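Local coordinates for protein cytochrome B5 (Hadesarchaea archaeon YNP_N21, PDB 6NZX) that binds heme in a cytochrome b5 domain and probably serves in electron transport, at residues A[22-26]-A[27-31]. Numbering follows the deposited sequence.
Sequences YVAYN and GKVYD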
loop_
_atom_site.group_PDB
_atom_site.type_symbol
_atom_site.label_atom_id
_atom_site.label_comp_id
_atom_site.label_asym_id
_atom_site.label_seq_id
_atom_site.Cartn_x
_atom_site.Cartn_y
_atom_site.Cartn_z
ATOM N N TYR A 22 2.241 -3.325 1.886
ATOM C CA TYR A 22 1.343 -3.353 0.727
ATOM C C TYR A 22 0.382 -2.175 0.870
ATOM O O TYR A 22 0.008 -1.820 1.977
ATOM C CB TYR A 22 0.470 -4.607 0.704
ATOM C CG TYR A 22 1.116 -5.912 0.312
ATOM C CD1 TYR A 22 2.466 -6.027 0.054
ATOM C CD2 TYR A 22 0.347 -7.065 0.267
ATOM C CE1 TYR A 22 3.029 -7.246 -0.286
ATOM C CE2 TYR A 22 0.890 -8.290 -0.089
ATOM C CZ TYR A 22 2.245 -8.380 -0.341
ATOM O OH TYR A 22 2.791 -9.571 -0.678
ATOM N N VAL A 23 -0.025 -1.588 -0.250
ATOM C CA VAL A 23 -1.015 -0.525 -0.226
ATOM C C VAL A 23 -2.021 -0.830 -1.325
ATOM O O VAL A 23 -1.619 -1.285 -2.373
ATOM C CB VAL A 23 -0.383 0.868 -0.423
ATOM C CG1 VAL A 23 0.498 1.246 0.748
ATOM C CG2 VAL A 23 0.406 0.958 -1.728
ATOM N N ALA A 24 -3.307 -0.561 -1.076
ATOM C CA ALA A 24 -4.315 -0.769 -2.116
ATOM C C ALA A 24 -4.684 0.585 -2.734
ATOM O O ALA A 24 -4.625 1.643 -2.078
ATOM C CB ALA A 24 -5.511 -1.514 -1.584
ATOM N N TYR A 25 -4.973 0.546 -4.037
ATOM C CA TYR A 25 -5.426 1.717 -4.763
ATOM C C TYR A 25 -6.366 1.264 -5.880
ATOM O O TYR A 25 -5.941 0.529 -6.750
ATOM C CB TYR A 25 -4.260 2.529 -5.338
ATOM C CG TYR A 25 -4.734 3.755 -6.079
ATOM C CD1 TYR A 25 -4.714 3.821 -7.461
ATOM C CD2 TYR A 25 -5.305 4.811 -5.390
ATOM C CE1 TYR A 25 -5.209 4.928 -8.138
ATOM C CE2 TYR A 25 -5.819 5.916 -6.047
ATOM C CZ TYR A 25 -5.768 5.976 -7.426
ATOM O OH TYR A 25 -6.250 7.077 -8.071
ATOM N N ASN A 26 -7.635 1.701 -5.812
ATOM C CA ASN A 26 -8.622 1.462 -6.881
ATOM C C ASN A 26 -8.752 -0.037 -7.167
ATOM O O ASN A 26 -8.802 -0.418 -8.341
ATOM C CB ASN A 26 -8.238 2.170 -8.191
ATOM C CG ASN A 26 -8.690 3.606 -8.236
ATOM O OD1 ASN A 26 -9.329 4.092 -7.299
ATOM N ND2 ASN A 26 -8.342 4.302 -9.307
ATOM N N GLY A 27 -8.731 -0.860 -6.103
ATOM C CA GLY A 27 -9.020 -2.284 -6.179
ATOM C C GLY A 27 -7.799 -3.179 -6.352
ATOM O O GLY A 27 -7.945 -4.393 -6.311
ATOM N N LYS A 28 -6.607 -2.596 -6.563
ATOM C CA LYS A 28 -5.354 -3.328 -6.816
ATOM C C LYS A 28 -4.376 -3.137 -5.645
ATOM O O LYS A 28 -4.283 -2.083 -5.067
ATOM C CB LYS A 28 -4.712 -2.850 -8.121
ATOM C CG LYS A 28 -5.368 -3.354 -9.407
ATOM C CD LYS A 28 -4.458 -3.157 -10.599
ATOM C CE LYS A 28 -4.824 -4.025 -11.787
ATOM N NZ LYS A 28 -3.681 -4.182 -12.724
ATOM N N VAL A 29 -3.632 -4.189 -5.317
ATOM C CA VAL A 29 -2.747 -4.195 -4.174
ATOM C C VAL A 29 -1.327 -4.210 -4.707
ATOM O O VAL A 29 -0.980 -5.108 -5.496
ATOM C CB VAL A 29 -3.040 -5.411 -3.273
ATOM C CG1 VAL A 29 -2.065 -5.514 -2.104
ATOM C CG2 VAL A 29 -4.483 -5.380 -2.787
ATOM N N TYR A 30 -0.534 -3.237 -4.229
ATOM C CA TYR A 30 0.813 -2.970 -4.661
ATOM C C TYR A 30 1.755 -3.315 -3.509
ATOM O O TYR A 30 1.471 -2.969 -2.387
ATOM C CB TYR A 30 0.973 -1.494 -5.056
ATOM C CG TYR A 30 0.129 -1.072 -6.227
ATOM C CD1 TYR A 30 0.627 -1.099 -7.519
ATOM C CD2 TYR A 30 -1.192 -0.701 -6.052
ATOM C CE1 TYR A 30 -0.157 -0.742 -8.607
ATOM C CE2 TYR A 30 -1.983 -0.320 -7.124
ATOM C CZ TYR A 30 -1.467 -0.365 -8.410
ATOM O OH TYR A 30 -2.237 0.024 -9.464
ATOM N N ASP A 31 2.866 -3.986 -3.824
ATOM C CA ASP A 31 3.919 -4.242 -2.878
ATOM C C ASP A 31 4.912 -3.071 -2.918
ATOM O O ASP A 31 5.714 -2.961 -3.845
ATOM C CB ASP A 31 4.603 -5.588 -3.157
ATOM C CG ASP A 31 5.732 -5.908 -2.185
ATOM O OD1 ASP A 31 5.912 -5.122 -1.224
ATOM O OD2 ASP A 31 6.388 -6.974 -2.362
HETATM O O HOH W 1 -4.645 0.624 -9.149
#
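On one face of this beta hairpin with a two-residue loop the ring of Y22 reaches across to both V29 and D31. Its CD2 meets V29 CG1 at 3.7 Å, while on the other flank of the ring CE1 lies 3.6 Å from D31 CG. With Y22 CG anti to its own carbonyl carbon (chi1 -75°), the ring slants over the partner strand, and the D31 carboxylate plane stands 59° from it. D31 OD1 is hydrogen-bonded to T33 OG1, which probably steadies the carboxylate. Further along the same face A24 CB rests against V29 CG2. The reverse face carries V23, Y25, K28 and Y30. V23 and Y30 cross there at about a right angle, and V23 O sits in the plane of the Y30 ring, at its edge. Y30 CE2 touches Y25 CB at 4.1 Å, and a water links Y25 O to Y30 OH. N26 CG lies above one face of the Y25 ring, toward its rim. Paired amides join V23 to Y30, with Y30 N to V23 O at 2.9 Å. Y25 and K28 close a type I' turn in which N26 and G27 both have positive phi; K28 N approaches Y25 O from above the carbonyl plane, 60° out of it, whereas Y25 N meets K28 O almost end-on. In the mixed sheet 28-31 lies between 22-25 and 72-76; L10 of helix 7-11 and V73 pack on Y22 and V29, while V23 and Y25 touch L67 in a loop, the nearest atoms of the Y25 side chain and the bound heme being about 4 Å apart.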